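Local structure of beta-N-acetylhexosaminidase (Thermotoga neapolitana, 5BZA) at residues Phe238-Lys250 with Phe265-Asn277. The protein probably hydrolyses terminal non-reducing N-acetyl-D-hexosamine residues from N-acetyl-beta-D-hexosaminides, as a thermostable glycoside hydrolase of family 3. Numbering follows the deposited sequence.
Sequences FKGLVLSDAMEMK and FIEAGGNMILLDN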
loop_
_atom_site.group_PDB
_atom_site.type_symbol
_atom_site.label_atom_id
_atom_site.label_comp_id
_atom_site.label_asym_id
_atom_site.label_seq_id
_atom_site.Cartn_x
_atom_site.Cartn_y
_atom_site.Cartn_z
ATOM N N PHE B 238 15.801 24.089 -20.968
ATOM C CA PHE B 238 15.273 22.760 -20.703
ATOM C C PHE B 238 15.078 22.044 -22.031
ATOM O O PHE B 238 14.315 22.492 -22.875
ATOM C CB PHE B 238 13.945 22.806 -19.921
ATOM C CG PHE B 238 13.364 21.429 -19.639
ATOM C CD1 PHE B 238 14.037 20.521 -18.850
ATOM C CD2 PHE B 238 12.142 21.045 -20.188
ATOM C CE1 PHE B 238 13.515 19.237 -18.608
ATOM C CE2 PHE B 238 11.603 19.772 -19.963
ATOM C CZ PHE B 238 12.299 18.860 -19.162
ATOM N N LYS B 239 15.790 20.938 -22.225
ATOM C CA LYS B 239 15.713 20.229 -23.494
ATOM C C LYS B 239 15.001 18.886 -23.281
ATOM O O LYS B 239 15.042 17.990 -24.145
ATOM C CB LYS B 239 17.121 20.037 -24.106
ATOM C CG LYS B 239 17.954 21.343 -24.233
ATOM C CD LYS B 239 17.133 22.464 -24.868
ATOM C CE LYS B 239 17.994 23.631 -25.360
ATOM N NZ LYS B 239 17.150 24.822 -25.719
ATOM N N GLY B 240 14.385 18.730 -22.113
ATOM C CA GLY B 240 13.757 17.470 -21.795
ATOM C C GLY B 240 12.318 17.401 -22.264
ATOM O O GLY B 240 11.893 18.134 -23.151
ATOM N N LEU B 241 11.564 16.506 -21.631
ATOM C CA LEU B 241 10.200 16.190 -22.008
ATOM C C LEU B 241 9.205 17.189 -21.422
ATOM O O LEU B 241 9.201 17.451 -20.196
ATOM C CB LEU B 241 9.874 14.749 -21.549
ATOM C CG LEU B 241 8.463 14.193 -21.763
ATOM C CD1 LEU B 241 8.111 14.106 -23.274
ATOM C CD2 LEU B 241 8.310 12.809 -21.103
ATOM N N VAL B 242 8.375 17.753 -22.305
ATOM C CA VAL B 242 7.331 18.698 -21.920
ATOM C C VAL B 242 5.952 18.143 -22.228
ATOM O O VAL B 242 5.658 17.784 -23.373
ATOM C CB VAL B 242 7.471 20.087 -22.681
ATOM C CG1 VAL B 242 6.193 20.990 -22.491
ATOM C CG2 VAL B 242 8.726 20.798 -22.277
ATOM N N LEU B 243 5.088 18.140 -21.221
ATOM C CA LEU B 243 3.714 17.651 -21.338
ATOM C C LEU B 243 2.689 18.718 -21.137
ATOM O O LEU B 243 2.862 19.569 -20.283
ATOM C CB LEU B 243 3.398 16.567 -20.281
ATOM C CG LEU B 243 3.686 15.092 -20.397
ATOM C CD1 LEU B 243 5.143 14.856 -20.698
ATOM C CD2 LEU B 243 3.350 14.543 -19.028
ATOM N N SER B 244 1.570 18.621 -21.843
ATOM C CA SER B 244 0.441 19.455 -21.480
ATOM C C SER B 244 -0.165 18.996 -20.166
ATOM O O SER B 244 -0.055 17.808 -19.774
ATOM C CB SER B 244 -0.611 19.432 -22.593
ATOM O OG SER B 244 -1.392 18.244 -22.603
ATOM N N ASP B 245 -0.845 19.901 -19.477
ATOM C CA ASP B 245 -1.850 19.418 -18.526
ATOM C C ASP B 245 -2.961 18.808 -19.413
ATOM O O ASP B 245 -2.893 18.922 -20.635
ATOM C CB ASP B 245 -2.382 20.522 -17.607
ATOM C CG ASP B 245 -2.914 19.968 -16.294
ATOM O OD1 ASP B 245 -3.089 18.725 -16.222
ATOM O OD2 ASP B 245 -3.199 20.750 -15.345
ATOM N N ALA B 246 -3.968 18.152 -18.843
ATOM C CA ALA B 246 -4.937 17.402 -19.687
ATOM C C ALA B 246 -5.700 18.334 -20.627
ATOM O O ALA B 246 -6.356 19.273 -20.186
ATOM C CB ALA B 246 -5.913 16.615 -18.827
ATOM N N MET B 247 -5.627 18.061 -21.930
ATOM C CA MET B 247 -6.169 19.000 -22.942
ATOM C C MET B 247 -7.674 19.167 -22.889
ATOM O O MET B 247 -8.194 20.177 -23.343
ATOM C CB MET B 247 -5.786 18.544 -24.351
ATOM C CG MET B 247 -4.362 18.797 -24.721
ATOM S SD MET B 247 -3.908 20.555 -24.756
ATOM C CE MET B 247 -2.272 20.374 -25.466
ATOM N N GLU B 248 -8.375 18.164 -22.363
ATOM C CA GLU B 248 -9.831 18.178 -22.337
ATOM C C GLU B 248 -10.305 19.192 -21.311
ATOM O O GLU B 248 -11.455 19.587 -21.337
ATOM C CB GLU B 248 -10.411 16.788 -21.990
ATOM C CG GLU B 248 -10.106 15.692 -23.029
ATOM C CD GLU B 248 -8.882 14.881 -22.645
ATOM O OE1 GLU B 248 -8.008 15.452 -21.945
ATOM O OE2 GLU B 248 -8.802 13.672 -23.013
ATOM N N MET B 249 -9.444 19.587 -20.385
ATOM C CA MET B 249 -9.873 20.541 -19.383
ATOM C C MET B 249 -10.457 21.849 -20.015
ATOM O O MET B 249 -10.023 22.319 -21.071
ATOM C CB MET B 249 -8.734 20.871 -18.437
ATOM C CG MET B 249 -8.598 19.925 -17.258
ATOM S SD MET B 249 -7.157 20.310 -16.214
ATOM C CE MET B 249 -5.899 19.828 -17.280
ATOM N N LYS B 250 -11.487 22.366 -19.360
ATOM C CA LYS B 250 -12.334 23.426 -19.877
ATOM C C LYS B 250 -11.518 24.664 -20.255
ATOM O O LYS B 250 -11.793 25.309 -21.263
ATOM C CB LYS B 250 -13.377 23.775 -18.814
ATOM C CG LYS B 250 -14.720 23.105 -18.999
ATOM C CD LYS B 250 -15.520 23.100 -17.685
ATOM C CE LYS B 250 -16.820 22.340 -17.846
ATOM N NZ LYS B 250 -17.524 22.807 -19.090
ATOM N N PHE B 265 0.072 23.577 -29.101
ATOM C CA PHE B 265 0.975 22.920 -28.164
ATOM C C PHE B 265 2.237 22.408 -28.862
ATOM O O PHE B 265 3.355 22.648 -28.397
ATOM C CB PHE B 265 0.258 21.778 -27.450
ATOM C CG PHE B 265 1.157 20.942 -26.582
ATOM C CD1 PHE B 265 1.545 21.380 -25.322
ATOM C CD2 PHE B 265 1.630 19.714 -27.038
ATOM C CE1 PHE B 265 2.377 20.583 -24.525
ATOM C CE2 PHE B 265 2.458 18.917 -26.235
ATOM C CZ PHE B 265 2.825 19.349 -24.983
ATOM N N ILE B 266 2.083 21.718 -29.981
ATOM C CA ILE B 266 3.275 21.135 -30.597
ATOM C C ILE B 266 4.153 22.207 -31.252
ATOM O O ILE B 266 5.389 22.209 -31.110
ATOM C CB ILE B 266 2.884 20.047 -31.605
ATOM C CG1 ILE B 266 2.265 18.861 -30.847
ATOM C CG2 ILE B 266 4.118 19.534 -32.344
ATOM C CD1 ILE B 266 3.224 18.191 -29.858
ATOM N N GLU B 267 3.507 23.144 -31.933
ATOM C CA GLU B 267 4.228 24.259 -32.531
ATOM C C GLU B 267 4.911 25.103 -31.444
ATOM O O GLU B 267 5.888 25.808 -31.737
ATOM C CB GLU B 267 3.290 25.088 -33.401
ATOM C CG GLU B 267 3.039 24.418 -34.749
ATOM C CD GLU B 267 4.324 24.299 -35.581
ATOM O OE1 GLU B 267 5.020 25.325 -35.753
ATOM O OE2 GLU B 267 4.654 23.189 -36.049
ATOM N N ALA B 268 4.350 25.081 -30.226
ATOM C CA ALA B 268 4.885 25.814 -29.072
ATOM C C ALA B 268 6.143 25.190 -28.499
ATOM O O ALA B 268 6.871 25.823 -27.732
ATOM C CB ALA B 268 3.843 25.967 -27.991
ATOM N N GLY B 269 6.408 23.944 -28.853
ATOM C CA GLY B 269 7.598 23.295 -28.340
ATOM C C GLY B 269 7.235 22.190 -27.383
ATOM O O GLY B 269 8.099 21.602 -26.783
ATOM N N GLY B 270 5.949 21.895 -27.263
ATOM C CA GLY B 270 5.531 20.757 -26.466
ATOM C C GLY B 270 5.856 19.384 -27.065
ATOM O O GLY B 270 5.951 19.232 -28.284
ATOM N N ASN B 271 6.019 18.370 -26.214
ATOM C CA ASN B 271 6.319 17.031 -26.685
ATOM C C ASN B 271 5.163 16.041 -26.526
ATOM O O ASN B 271 4.833 15.315 -27.454
ATOM C CB ASN B 271 7.519 16.459 -25.956
ATOM C CG ASN B 271 8.743 17.309 -26.083
ATOM O OD1 ASN B 271 9.421 17.566 -25.073
ATOM N ND2 ASN B 271 9.077 17.714 -27.317
ATOM N N MET B 272 4.578 15.952 -25.338
ATOM C CA MET B 272 3.516 14.980 -25.165
ATOM C C MET B 272 2.225 15.622 -24.784
ATOM O O MET B 272 2.146 16.350 -23.797
ATOM C CB MET B 272 3.867 13.929 -24.098
ATOM C CG MET B 272 4.981 13.004 -24.485
ATOM S SD MET B 272 5.199 11.581 -23.377
ATOM C CE MET B 272 3.977 10.454 -24.056
ATOM N N ILE B 273 1.191 15.274 -25.534
ATOM C CA ILE B 273 -0.158 15.723 -25.218
ATOM C C ILE B 273 -0.833 14.803 -24.189
ATOM O O ILE B 273 -0.992 13.620 -24.446
ATOM C CB ILE B 273 -0.975 15.802 -26.485
ATOM C CG1 ILE B 273 -0.332 16.889 -27.359
ATOM C CG2 ILE B 273 -2.416 16.071 -26.132
ATOM C CD1 ILE B 273 -0.812 16.962 -28.786
ATOM N N LEU B 274 -1.199 15.353 -23.023
ATOM C CA LEU B 274 -1.874 14.584 -21.990
ATOM C C LEU B 274 -3.403 14.638 -22.193
ATOM O O LEU B 274 -3.985 15.724 -22.304
ATOM C CB LEU B 274 -1.469 15.098 -20.603
ATOM C CG LEU B 274 -2.092 14.411 -19.379
ATOM C CD1 LEU B 274 -1.461 13.003 -19.180
ATOM C CD2 LEU B 274 -1.985 15.198 -18.095
ATOM N N LEU B 275 -4.028 13.467 -22.372
ATOM C CA LEU B 275 -5.499 13.314 -22.386
ATOM C C LEU B 275 -5.987 12.700 -21.116
ATOM O O LEU B 275 -5.434 11.692 -20.704
ATOM C CB LEU B 275 -5.953 12.432 -23.530
ATOM C CG LEU B 275 -5.442 12.939 -24.863
ATOM C CD1 LEU B 275 -5.831 11.978 -25.950
ATOM C CD2 LEU B 275 -6.023 14.378 -25.091
ATOM N N ASP B 276 -7.048 13.220 -20.521
ATOM C CA ASP B 276 -7.481 12.647 -19.259
ATOM C C ASP B 276 -8.443 11.484 -19.503
ATOM O O ASP B 276 -8.978 10.923 -18.550
ATOM C CB ASP B 276 -8.094 13.707 -18.315
ATOM C CG ASP B 276 -9.389 14.262 -18.823
ATOM O OD1 ASP B 276 -9.738 13.983 -19.980
ATOM O OD2 ASP B 276 -10.052 15.022 -18.078
ATOM N N ASN B 277 -8.607 11.115 -20.774
ATOM C CA ASN B 277 -9.505 10.054 -21.195
ATOM C C ASN B 277 -8.983 9.338 -22.442
ATOM O O ASN B 277 -8.941 9.934 -23.513
ATOM C CB ASN B 277 -10.895 10.601 -21.479
ATOM C CG ASN B 277 -11.929 9.511 -21.657
ATOM O OD1 ASN B 277 -11.602 8.331 -21.931
ATOM N ND2 ASN B 277 -13.202 9.891 -21.518
#
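The F265 ring is covered on both faces: S244 CB sits over one as a CH-pi contact, 4.2 Å from the ring centroid, and G270 CA lies over the opposite one, toward the rim. V242 O and M272 N meet its edge, while the M247 methyl CE comes obliquely, 3.5 Å from F265 CB. The N271 amide turns OD1 to V242 N (3.0 Å); R233 also donates to OD1, and S305 OG pairs with ND2. V242 O accepts from N271 N and M272 N, and S244 N bonds M272 O. These bonds lay strand 241-243 parallel to strand 273-275, a beta-alpha-beta crossover through helix 258-268 that joins the seventh and eighth strands and closes the TIM barrel. Beyond L243, S244 OG, between backbone N and carbonyl carbon (chi1 77°), accepts from L274 N at 2.9 Å and donates to D245 O. D245 binds a cadmium ion with H161. M247 N bonds L274 O. Bent at chi2, E248 brings OE1 to D276 N (2.8 Å), met on the syn side but 29° out of the carboxylate plane, and OE2 weakly to N277 N. The two carboxylate planes are tilted 41° apart, with E248 OE1 3.0 Å from D276 OD1, which may raise the pKa of one of them. Shortening E248 to an alanine would probably leave D276 N and N277 N without this acceptor and the turn after L275 freer to move.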